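Local coordinates for putative uncharacterized protein (Chaetomium thermophilum, PDB 5IJP) that binds inositol hexakisphosphate as the SPX domain of Vtc4, and probably senses inositol polyphosphates in the control of cellular phosphate, at residues S56-K61 / W154-V159; R89-V94 / S182-L187; H70-V75 / A131-V136; D23-D28 / Y142-K147. One frame throughout, in Å; residues are numbered along the deposited sequence.

Followed from the N terminus, the chain first commits 23-28 on helix 22-30, which meets 142-147 on helix 110-151 beside the inositol hexakisphosphate and closes the loop of contact 4. Helix 52-97 then supplies three segments in turn. Its start, 56-61, meets 154-159 (contact 1); 70-75 meets 131-136 (contact 3), joining the two long helices; and 89-94 meets 182-187 on helix 171-190 (contact 2). Contact 3 is nested inside the loops of contacts 1 and 4, contacts 1 and 4 cross and touch each other, and contact 2 crosses all the others. The ligand end and the far end of the bundle are thus tied to the same two long antiparallel core helices.

Contact 1 of 4, residues S56-K61 / W154-V159; sequences SRFVSK and WRLKPV
L156 is the residue through which 154-159 reaches helix 52-97, where it meets F58 and V59; 62 of the 111 Å² buried between the segments lie on it. The segment begins as an irregular approach: W154 and R155 have extended backbones (psi near 130°) and bring L156 abreast of the helix, its CA lying 8.6 Å from the CA of V59. L156 then divides its two methyls. CD1 comes to the rim of the F58 ring, in the plane of the ring, 3.8 Å from F58 CD2, so this is an edge contact. The same CD1 also lies 3.9 Å from V59 CG2, and the second methyl, L156 CD2, adds a contact of 3.8 Å to that V59 CG2. One methyl of the valine therefore meets both branches of the leucine. F58 can present its edge because its CG stands anti to the backbone N (chi1 -174°), which swings the ring out towards L156. No hydrogen bond crosses between the segments, and the join is apolar. After L156 the chain enters helix 157-165 at K157, whose side chain makes a cation-pi contact with Y142. D149 OD1 accepts a hydrogen bond from L156 N, fixing the turn to the end of helix 110-151. Among its neighbours, F58 also packs on L25 and L29 of helix 22-30, and its ring meets that of H148, so helix 52-97 here sits between helix 22-30, helix 110-151 and the connection into helix 157-165.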
# COMPACT_ATOMS: atom_id res chain seq x y z
N SER A 56 0.31 -0.57 -25.00
CA SER A 56 0.07 0.83 -24.64
C SER A 56 -1.19 0.99 -23.78
O SER A 56 -1.20 1.80 -22.86
CB SER A 56 -0.04 1.69 -25.89
OG SER A 56 1.16 1.65 -26.65
N ARG A 57 -2.23 0.18 -24.07
CA ARG A 57 -3.50 0.15 -23.36
C ARG A 57 -3.31 -0.42 -21.95
O ARG A 57 -3.87 0.13 -20.99
CB ARG A 57 -4.54 -0.67 -24.15
CG ARG A 57 -5.95 -0.68 -23.56
CD ARG A 57 -6.87 -1.69 -24.22
NE ARG A 57 -6.44 -3.07 -23.99
CZ ARG A 57 -6.02 -3.89 -24.95
NH1 ARG A 57 -5.98 -3.49 -26.21
NH2 ARG A 57 -5.65 -5.13 -24.65
N PHE A 58 -2.53 -1.51 -21.82
CA PHE A 58 -2.25 -2.18 -20.54
C PHE A 58 -1.40 -1.31 -19.61
O PHE A 58 -1.74 -1.22 -18.43
CB PHE A 58 -1.61 -3.57 -20.75
CG PHE A 58 -1.42 -4.37 -19.49
CD1 PHE A 58 -2.51 -4.99 -18.87
CD2 PHE A 58 -0.17 -4.53 -18.92
CE1 PHE A 58 -2.33 -5.74 -17.70
CE2 PHE A 58 0.01 -5.28 -17.75
CZ PHE A 58 -1.07 -5.88 -17.15
N VAL A 59 -0.33 -0.68 -20.13
CA VAL A 59 0.58 0.20 -19.36
C VAL A 59 -0.20 1.39 -18.78
O VAL A 59 -0.05 1.68 -17.60
CB VAL A 59 1.84 0.62 -20.17
CG1 VAL A 59 2.69 1.63 -19.40
CG2 VAL A 59 2.68 -0.60 -20.53
N SER A 60 -1.06 2.03 -19.61
CA SER A 60 -1.91 3.15 -19.21
C SER A 60 -2.88 2.75 -18.09
O SER A 60 -3.08 3.51 -17.15
CB SER A 60 -2.67 3.71 -20.41
OG SER A 60 -1.78 4.24 -21.37
N LYS A 61 -3.46 1.53 -18.19
CA LYS A 61 -4.39 0.97 -17.20
C LYS A 61 -3.65 0.60 -15.91
O LYS A 61 -4.21 0.76 -14.83
CB LYS A 61 -5.12 -0.24 -17.78
N TRP A 154 5.93 -10.10 -23.88
CA TRP A 154 6.46 -8.74 -23.75
C TRP A 154 6.81 -8.52 -22.28
O TRP A 154 5.99 -8.81 -21.41
CB TRP A 154 5.41 -7.71 -24.20
CG TRP A 154 4.99 -7.79 -25.64
CD1 TRP A 154 4.39 -8.84 -26.27
CD2 TRP A 154 5.02 -6.72 -26.60
NE1 TRP A 154 4.11 -8.52 -27.58
CE2 TRP A 154 4.48 -7.22 -27.81
CE3 TRP A 154 5.48 -5.39 -26.56
CZ2 TRP A 154 4.39 -6.44 -28.96
CZ3 TRP A 154 5.39 -4.62 -27.71
CH2 TRP A 154 4.85 -5.14 -28.89
N ARG A 155 8.04 -8.06 -22.00
CA ARG A 155 8.49 -7.84 -20.62
C ARG A 155 8.28 -6.41 -20.13
O ARG A 155 8.68 -5.46 -20.80
CB ARG A 155 9.95 -8.28 -20.44
CG ARG A 155 10.08 -9.74 -20.02
CD ARG A 155 11.41 -10.33 -20.43
NE ARG A 155 11.37 -10.87 -21.79
CZ ARG A 155 11.12 -12.14 -22.09
NH1 ARG A 155 10.88 -13.02 -21.13
NH2 ARG A 155 11.10 -12.53 -23.36
N LEU A 156 7.62 -6.27 -18.96
CA LEU A 156 7.34 -4.99 -18.31
C LEU A 156 8.13 -4.80 -17.01
O LEU A 156 8.22 -3.67 -16.51
CB LEU A 156 5.83 -4.80 -18.05
CG LEU A 156 5.04 -3.99 -19.08
CD1 LEU A 156 3.58 -3.88 -18.68
CD2 LEU A 156 5.62 -2.60 -19.29
N LYS A 157 8.70 -5.89 -16.49
CA LYS A 157 9.48 -5.93 -15.25
C LYS A 157 10.74 -5.02 -15.24
O LYS A 157 10.94 -4.41 -14.19
CB LYS A 157 9.86 -7.38 -14.90
CG LYS A 157 10.08 -7.62 -13.40
CD LYS A 157 10.19 -9.11 -13.05
CE LYS A 157 8.85 -9.78 -12.81
NZ LYS A 157 8.21 -9.34 -11.54
N PRO A 158 11.58 -4.88 -16.31
CA PRO A 158 12.78 -4.03 -16.21
C PRO A 158 12.60 -2.61 -15.65
O PRO A 158 13.44 -2.20 -14.84
CB PRO A 158 13.31 -3.99 -17.64
CG PRO A 158 12.89 -5.28 -18.22
CD PRO A 158 11.53 -5.55 -17.64
N VAL A 159 11.54 -1.88 -16.04
CA VAL A 159 11.34 -0.51 -15.53
C VAL A 159 10.33 -0.46 -14.37
O VAL A 159 10.41 0.45 -13.55
CB VAL A 159 11.02 0.56 -16.62
CG1 VAL A 159 12.13 0.64 -17.66
CG2 VAL A 159 9.66 0.34 -17.27

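Contact 2 of 4, residues R89-V94 / S182-L187; sequences REVQDV and SKLYDL
V91 and L184 mark the closest backbone approach, CA to CA 7.4 Å, between two helical segments that run in the same general direction. The packing belongs to the helical bundle of the SPX domain: 89-94 lies on helix 52-97, the first of the two long antiparallel core helices, and 182-187 on the C-terminal helix 171-190. The interface is small, 134 Å² over both sides, with no hydrogen bond across it, and V91 alone accounts for 64 Å² of that area. L184 is its main partner. With CG anti to its carbonyl carbon (chi1 -72°), L184 sends CD2 against the branch point of the valine, 3.8 Å from V91 CB, and the same CD2 also lies within 4.2 Å of V91 CG2. L184 CD2 therefore faces the fork of the valine, touching its branching carbon and both methyls. One turn further on, L187 comes to the margin of the patch with the other first torsion, CG anti to its backbone N (chi1 -168°). The other long core helix is close by, since L116 of helix 110-151 touches V91 and Y185 packs on I124 of that helix. The site lies about 44 Å, centre to centre, from the contact between 23-28 and 142-147 at the ligand, so it is plain packing of the distal bundle. V91 CG1 is shared by the two leucines, 3.9 Å from L184 CD2 and 3.9 Å from L187 CD2.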
# COMPACT_ATOMS: atom_id res chain seq x y z
N ARG A 89 3.15 15.57 21.49
CA ARG A 89 3.03 16.80 22.29
C ARG A 89 2.26 16.48 23.58
O ARG A 89 2.69 16.92 24.65
CB ARG A 89 2.31 17.90 21.48
CG ARG A 89 2.22 19.25 22.19
CD ARG A 89 1.39 20.25 21.42
NE ARG A 89 0.86 21.30 22.29
CZ ARG A 89 1.47 22.46 22.54
NH1 ARG A 89 2.66 22.72 22.00
NH2 ARG A 89 0.91 23.35 23.34
N GLU A 90 1.17 15.70 23.48
CA GLU A 90 0.32 15.26 24.60
C GLU A 90 1.09 14.43 25.62
O GLU A 90 0.85 14.59 26.82
CB GLU A 90 -0.90 14.48 24.09
CG GLU A 90 -2.00 15.35 23.50
CD GLU A 90 -3.21 14.59 22.99
OE1 GLU A 90 -3.04 13.75 22.07
OE2 GLU A 90 -4.33 14.86 23.48
N VAL A 91 2.02 13.57 25.16
CA VAL A 91 2.86 12.73 26.02
C VAL A 91 3.94 13.61 26.68
O VAL A 91 4.20 13.45 27.87
CB VAL A 91 3.45 11.50 25.26
CG1 VAL A 91 4.46 10.73 26.11
CG2 VAL A 91 2.34 10.56 24.78
N GLN A 92 4.53 14.54 25.90
CA GLN A 92 5.57 15.47 26.34
C GLN A 92 5.14 16.35 27.52
O GLN A 92 5.88 16.44 28.50
CB GLN A 92 6.08 16.33 25.17
CG GLN A 92 7.22 15.68 24.40
CD GLN A 92 7.46 16.26 23.02
OE1 GLN A 92 7.19 17.44 22.75
NE2 GLN A 92 8.01 15.45 22.13
N ASP A 93 3.93 16.94 27.46
CA ASP A 93 3.40 17.77 28.55
C ASP A 93 2.85 16.93 29.71
O ASP A 93 2.75 17.44 30.83
CB ASP A 93 2.39 18.83 28.06
CG ASP A 93 1.25 18.33 27.19
OD1 ASP A 93 0.51 17.43 27.64
OD2 ASP A 93 1.04 18.92 26.11
N VAL A 94 2.52 15.64 29.46
CA VAL A 94 2.04 14.71 30.49
C VAL A 94 3.22 14.22 31.32
O VAL A 94 3.13 14.20 32.55
CB VAL A 94 1.23 13.53 29.90
N SER A 182 6.62 4.04 18.50
CA SER A 182 6.98 2.82 19.23
C SER A 182 7.61 3.17 20.58
O SER A 182 7.32 2.50 21.58
CB SER A 182 7.93 1.96 18.41
OG SER A 182 7.33 1.54 17.19
N LYS A 183 8.43 4.23 20.61
CA LYS A 183 9.10 4.73 21.82
C LYS A 183 8.11 5.42 22.76
O LYS A 183 8.23 5.27 23.98
CB LYS A 183 10.24 5.70 21.45
CG LYS A 183 11.44 5.02 20.79
CD LYS A 183 12.42 6.04 20.23
CE LYS A 183 13.53 5.38 19.46
NZ LYS A 183 14.43 6.37 18.81
N LEU A 184 7.12 6.15 22.20
CA LEU A 184 6.08 6.86 22.95
C LEU A 184 5.14 5.89 23.66
O LEU A 184 4.73 6.16 24.79
CB LEU A 184 5.26 7.79 22.03
CG LEU A 184 5.95 9.06 21.53
CD1 LEU A 184 5.39 9.49 20.19
CD2 LEU A 184 5.84 10.20 22.54
N TYR A 185 4.81 4.75 23.01
CA TYR A 185 3.94 3.70 23.55
C TYR A 185 4.61 2.94 24.70
O TYR A 185 3.94 2.58 25.66
CB TYR A 185 3.49 2.75 22.43
CG TYR A 185 2.51 1.68 22.89
CD1 TYR A 185 1.17 1.98 23.12
CD2 TYR A 185 2.93 0.36 23.06
CE1 TYR A 185 0.28 1.00 23.54
CE2 TYR A 185 2.03 -0.63 23.48
CZ TYR A 185 0.71 -0.30 23.71
OH TYR A 185 -0.17 -1.28 24.12
N ASP A 186 5.94 2.70 24.59
CA ASP A 186 6.72 2.01 25.62
C ASP A 186 6.90 2.89 26.86
O ASP A 186 7.01 2.36 27.97
CB ASP A 186 8.09 1.56 25.08
CG ASP A 186 8.04 0.51 23.98
OD1 ASP A 186 7.06 -0.27 23.93
OD2 ASP A 186 9.00 0.45 23.18
N LEU A 187 6.92 4.23 26.67
CA LEU A 187 7.07 5.22 27.74
C LEU A 187 5.80 5.33 28.60
O LEU A 187 5.91 5.42 29.82
CB LEU A 187 7.45 6.59 27.14
CG LEU A 187 7.93 7.67 28.11
CD1 LEU A 187 9.43 7.54 28.40
CD2 LEU A 187 7.65 9.05 27.57

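Contact 3 of 4, residues H70-V75 / A131-V136; sequences HAKQQV and AKFVQV
Q73 overlaps two side chains of helix 110-151, laying its CG against the rim of the F133 ring and its amide across V134. CG lies 3.7 Å from F133 CE2, near the ring plane, and the amide plane is turned 86° from that ring. Beyond it, NE2 passes V134 CG2 at 3.5 Å, the two side chains crossing at about a right angle. An extended chain carries the amide this far (chi2 -179°), where Q73 NE2 gives a hydrogen bond of 2.9 Å to a water. That water in turn donates weakly to V134 O, forming a bridge between the helices. An alanine here is likely to leave the water without its amide donor and the F133 rim and V134 CG2 without their contacts to this side chain. K72 adds a looser contact, its CB 4.2 Å from F133 CZ.

The segment axes approach to 10.9 Å and run almost antiparallel, 163° apart, as befits the two long core helices of the bundle. Near the centre of the chain, F133 also stacks on Y15 and meets Y19 edge-to-face, while K72 makes a salt bridge to E14, placing the region between helices 3-9 and 22-30 against this core pair.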
# COMPACT_ATOMS: atom_id res chain seq x y z
N HIS A 70 -0.95 4.74 -4.76
CA HIS A 70 0.03 5.71 -4.26
C HIS A 70 -0.61 6.96 -3.65
O HIS A 70 -0.03 7.54 -2.72
CB HIS A 70 1.05 6.08 -5.35
CG HIS A 70 2.03 4.99 -5.69
ND1 HIS A 70 2.94 5.14 -6.72
CD2 HIS A 70 2.20 3.77 -5.13
CE1 HIS A 70 3.64 4.02 -6.75
NE2 HIS A 70 3.23 3.16 -5.81
N ALA A 71 -1.80 7.37 -4.15
CA ALA A 71 -2.54 8.52 -3.63
C ALA A 71 -3.12 8.19 -2.26
O ALA A 71 -2.98 8.99 -1.33
CB ALA A 71 -3.64 8.94 -4.59
N LYS A 72 -3.74 6.99 -2.11
CA LYS A 72 -4.32 6.51 -0.85
C LYS A 72 -3.23 6.25 0.20
O LYS A 72 -3.45 6.52 1.39
CB LYS A 72 -5.20 5.27 -1.07
CG LYS A 72 -6.03 4.83 0.14
CD LYS A 72 -7.21 5.75 0.44
CE LYS A 72 -7.77 5.51 1.82
NZ LYS A 72 -8.95 6.37 2.09
N GLN A 73 -2.06 5.75 -0.24
CA GLN A 73 -0.90 5.48 0.61
C GLN A 73 -0.36 6.79 1.21
O GLN A 73 0.08 6.79 2.36
CB GLN A 73 0.22 4.79 -0.19
CG GLN A 73 0.03 3.28 -0.33
CD GLN A 73 1.15 2.60 -1.10
OE1 GLN A 73 2.18 3.19 -1.45
NE2 GLN A 73 0.97 1.31 -1.37
N GLN A 74 -0.43 7.89 0.44
CA GLN A 74 0.02 9.22 0.85
C GLN A 74 -0.91 9.86 1.88
O GLN A 74 -0.43 10.30 2.92
CB GLN A 74 0.18 10.14 -0.38
CG GLN A 74 0.78 11.50 -0.06
CD GLN A 74 1.12 12.27 -1.30
OE1 GLN A 74 2.05 11.93 -2.04
NE2 GLN A 74 0.39 13.35 -1.55
N VAL A 75 -2.23 9.93 1.58
CA VAL A 75 -3.26 10.52 2.43
C VAL A 75 -3.27 9.89 3.83
O VAL A 75 -3.23 10.62 4.82
CB VAL A 75 -4.67 10.51 1.76
CG1 VAL A 75 -5.74 11.14 2.66
CG2 VAL A 75 -4.65 11.22 0.40
N ALA A 131 0.34 -0.80 6.43
CA ALA A 131 1.44 -1.69 6.04
C ALA A 131 0.88 -2.92 5.32
O ALA A 131 1.50 -3.40 4.37
CB ALA A 131 2.24 -2.12 7.26
N LYS A 132 -0.31 -3.41 5.76
CA LYS A 132 -1.04 -4.53 5.16
C LYS A 132 -1.51 -4.14 3.76
O LYS A 132 -1.44 -4.96 2.84
CB LYS A 132 -2.24 -4.93 6.03
CG LYS A 132 -2.07 -6.25 6.77
CD LYS A 132 -2.58 -7.45 5.96
CE LYS A 132 -2.77 -8.69 6.79
NZ LYS A 132 -1.47 -9.30 7.20
N PHE A 133 -1.98 -2.88 3.59
CA PHE A 133 -2.44 -2.31 2.32
C PHE A 133 -1.26 -2.18 1.35
O PHE A 133 -1.40 -2.55 0.19
CB PHE A 133 -3.15 -0.96 2.54
CG PHE A 133 -3.56 -0.22 1.28
CD1 PHE A 133 -4.67 -0.62 0.55
CD2 PHE A 133 -2.84 0.88 0.84
CE1 PHE A 133 -5.05 0.06 -0.61
CE2 PHE A 133 -3.22 1.57 -0.32
CZ PHE A 133 -4.33 1.16 -1.03
N VAL A 134 -0.10 -1.68 1.83
CA VAL A 134 1.13 -1.53 1.04
C VAL A 134 1.61 -2.93 0.60
O VAL A 134 1.97 -3.10 -0.56
CB VAL A 134 2.22 -0.70 1.79
CG1 VAL A 134 3.56 -0.72 1.06
CG2 VAL A 134 1.76 0.74 2.01
N GLN A 135 1.54 -3.93 1.51
CA GLN A 135 1.92 -5.33 1.28
C GLN A 135 1.07 -6.00 0.19
O GLN A 135 1.63 -6.51 -0.78
CB GLN A 135 1.87 -6.12 2.60
CG GLN A 135 2.15 -7.63 2.49
CD GLN A 135 0.89 -8.45 2.49
OE1 GLN A 135 0.16 -8.54 3.48
NE2 GLN A 135 0.61 -9.11 1.37
N VAL A 136 -0.27 -6.03 0.37
CA VAL A 136 -1.22 -6.68 -0.54
C VAL A 136 -1.20 -6.01 -1.95
O VAL A 136 -1.33 -6.72 -2.95
CB VAL A 136 -2.64 -6.81 0.07
CG1 VAL A 136 -3.39 -5.48 0.14
CG2 VAL A 136 -3.47 -7.87 -0.65
O HOH W 1 1.72 -0.91 -3.02

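Contact 4 of 4, residues D23-D28 / Y142-K147; sequences DGLKAD and YKIIKK. With IHP (inositol hexakisphosphate), chain C.
K147 NZ donates a 2.8 Å hydrogen bond to O41 of inositol hexakisphosphate and a weak one to O43, while beside it K26, which K147 touches, reaches the same ligand. K26 NZ bonds to O25 at 3.1 Å and more weakly to the ester oxygen O13. The oxygens belong to three phosphate groups, those on ring carbons 1, 3 and 5, so the two lysines reach alternate phosphates from one face of the inositol ring. K26 NZ and K147 NZ stand 4.7 Å apart, and the dense phosphate charge probably offsets their own. The aliphatic stems meet below: K26 CG lies 3.8 Å from K147 CD. K26 bends at chi3 (-78°), K147 at chi3 and again at chi4, which turns the ammonium groups towards the ligand while the methylenes stay packed. A leucine in place of K26 would probably leave O25 without this charged donor and O13 without its weak one. Deeper in, I144 fills the gap between the backbones: its CG1 lies 3.8 Å from L25 CB, and its CD1 is 3.7 Å from K26 N.

The segment axes run nearly parallel, 5° apart, at a closest approach of 10.6 Å. Both lysine chains end at the same ligand. M1 N, F3 N, G4 N, Y22 OH and K30 NZ also hydrogen-bond it, completing a pocket whose basic side chains include K26, K30 and K147. Behind it, L25 packs on F58 and I144 on L62, so helices 22-30 and 110-151 rest together against helix 52-97.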
# COMPACT_ATOMS: atom_id res chain seq x y z
N ASP A 23 -8.36 -8.36 -11.12
CA ASP A 23 -9.27 -9.07 -12.02
C ASP A 23 -9.48 -8.29 -13.32
O ASP A 23 -9.64 -8.90 -14.38
CB ASP A 23 -10.60 -9.37 -11.32
CG ASP A 23 -10.53 -10.36 -10.16
OD1 ASP A 23 -9.40 -10.70 -9.74
OD2 ASP A 23 -11.60 -10.79 -9.68
N GLY A 24 -9.48 -6.96 -13.22
CA GLY A 24 -9.63 -6.05 -14.34
C GLY A 24 -8.43 -6.05 -15.27
O GLY A 24 -8.59 -6.05 -16.49
N LEU A 25 -7.22 -6.06 -14.68
CA LEU A 25 -5.94 -6.10 -15.41
C LEU A 25 -5.70 -7.48 -16.02
O LEU A 25 -5.11 -7.57 -17.10
CB LEU A 25 -4.77 -5.69 -14.50
CG LEU A 25 -4.67 -4.21 -14.12
CD1 LEU A 25 -4.02 -4.04 -12.76
CD2 LEU A 25 -3.91 -3.41 -15.17
N LYS A 26 -6.16 -8.55 -15.34
CA LYS A 26 -6.06 -9.95 -15.79
C LYS A 26 -6.92 -10.16 -17.04
O LYS A 26 -6.49 -10.85 -17.97
CB LYS A 26 -6.51 -10.90 -14.66
CG LYS A 26 -5.98 -12.33 -14.78
CD LYS A 26 -6.74 -13.31 -13.88
CE LYS A 26 -6.32 -13.25 -12.42
NZ LYS A 26 -7.17 -14.13 -11.57
N ALA A 27 -8.12 -9.55 -17.06
CA ALA A 27 -9.08 -9.61 -18.17
C ALA A 27 -8.55 -8.84 -19.38
O ALA A 27 -8.83 -9.23 -20.52
CB ALA A 27 -10.42 -9.04 -17.73
N ASP A 28 -7.79 -7.76 -19.14
CA ASP A 28 -7.17 -6.91 -20.17
C ASP A 28 -6.09 -7.66 -20.94
O ASP A 28 -5.89 -7.39 -22.13
CB ASP A 28 -6.60 -5.63 -19.53
CG ASP A 28 -6.27 -4.54 -20.53
OD1 ASP A 28 -7.19 -3.80 -20.92
OD2 ASP A 28 -5.08 -4.42 -20.90
N TYR A 142 3.27 -6.79 -8.53
CA TYR A 142 4.37 -7.74 -8.75
C TYR A 142 3.89 -9.00 -9.46
O TYR A 142 4.56 -9.48 -10.38
CB TYR A 142 5.02 -8.11 -7.41
CG TYR A 142 6.51 -8.36 -7.49
CD1 TYR A 142 7.43 -7.35 -7.21
CD2 TYR A 142 7.01 -9.62 -7.82
CE1 TYR A 142 8.80 -7.57 -7.28
CE2 TYR A 142 8.38 -9.86 -7.89
CZ TYR A 142 9.27 -8.83 -7.62
OH TYR A 142 10.63 -9.07 -7.69
N LYS A 143 2.71 -9.53 -9.06
CA LYS A 143 2.11 -10.73 -9.63
C LYS A 143 1.51 -10.49 -11.02
O LYS A 143 1.68 -11.35 -11.89
CB LYS A 143 1.05 -11.31 -8.69
CG LYS A 143 1.35 -12.73 -8.23
CD LYS A 143 1.80 -12.78 -6.78
CE LYS A 143 2.03 -14.19 -6.31
NZ LYS A 143 2.38 -14.24 -4.86
N ILE A 144 0.82 -9.35 -11.23
CA ILE A 144 0.19 -9.01 -12.51
C ILE A 144 1.24 -8.66 -13.59
O ILE A 144 1.01 -8.96 -14.76
CB ILE A 144 -0.94 -7.95 -12.36
CG1 ILE A 144 -1.98 -8.05 -13.50
CG2 ILE A 144 -0.42 -6.52 -12.19
CD1 ILE A 144 -3.15 -8.99 -13.23
N ILE A 145 2.39 -8.06 -13.19
CA ILE A 145 3.49 -7.71 -14.11
C ILE A 145 4.18 -9.00 -14.60
O ILE A 145 4.45 -9.12 -15.80
CB ILE A 145 4.45 -6.64 -13.51
CG1 ILE A 145 3.79 -5.24 -13.57
CG2 ILE A 145 5.82 -6.62 -14.22
CD1 ILE A 145 4.24 -4.24 -12.50
N LYS A 146 4.39 -9.98 -13.69
CA LYS A 146 4.99 -11.27 -14.04
C LYS A 146 4.01 -12.10 -14.89
O LYS A 146 4.46 -12.87 -15.74
CB LYS A 146 5.43 -12.05 -12.80
CG LYS A 146 6.64 -12.94 -13.06
CD LYS A 146 6.70 -14.14 -12.14
CE LYS A 146 7.84 -15.05 -12.52
NZ LYS A 146 7.76 -16.36 -11.82
N LYS A 147 2.69 -11.93 -14.67
CA LYS A 147 1.62 -12.59 -15.42
C LYS A 147 1.62 -12.07 -16.86
O LYS A 147 1.40 -12.86 -17.78
CB LYS A 147 0.26 -12.34 -14.75
CG LYS A 147 -0.86 -13.27 -15.22
CD LYS A 147 -2.23 -12.84 -14.69
CE LYS A 147 -2.62 -13.52 -13.40
NZ LYS A 147 -3.06 -14.92 -13.62
C1 IHP C . -4.63 -18.10 -13.05
C2 IHP C . -4.25 -18.53 -11.64
C3 IHP C . -5.10 -17.84 -10.59
C4 IHP C . -6.59 -18.02 -10.87
C5 IHP C . -6.97 -17.59 -12.28
C6 IHP C . -6.12 -18.31 -13.32
O11 IHP C . -3.89 -18.93 -13.98
P1 IHP C . -3.11 -18.53 -15.35
O21 IHP C . -2.21 -19.65 -15.77
O31 IHP C . -4.19 -18.22 -16.38
O41 IHP C . -2.34 -17.24 -15.05
O12 IHP C . -2.87 -18.17 -11.42
P2 IHP C . -1.64 -19.18 -11.04
O22 IHP C . -1.01 -19.59 -12.37
O32 IHP C . -2.13 -20.36 -10.25
O42 IHP C . -0.63 -18.33 -10.27
O13 IHP C . -4.79 -16.43 -10.58
P3 IHP C . -4.04 -15.53 -9.47
O23 IHP C . -5.03 -14.66 -8.78
O33 IHP C . -3.33 -16.49 -8.50
O43 IHP C . -2.97 -14.75 -10.22
O14 IHP C . -7.33 -17.21 -9.93
P4 IHP C . -8.00 -17.72 -8.51
O24 IHP C . -7.82 -16.57 -7.52
O34 IHP C . -9.44 -18.07 -8.72
O44 IHP C . -7.17 -18.91 -8.01
O15 IHP C . -8.35 -17.94 -12.50
P5 IHP C . -9.66 -17.06 -12.72
O25 IHP C . -9.21 -15.72 -13.33
O35 IHP C . -10.23 -16.79 -11.33
O45 IHP C . -10.63 -17.79 -13.60
O16 IHP C . -6.42 -17.74 -14.61
P6 IHP C . -7.52 -18.05 -15.73
O26 IHP C . -8.43 -19.15 -15.18
O36 IHP C . -6.85 -18.43 -17.01
O46 IHP C . -8.35 -16.77 -15.86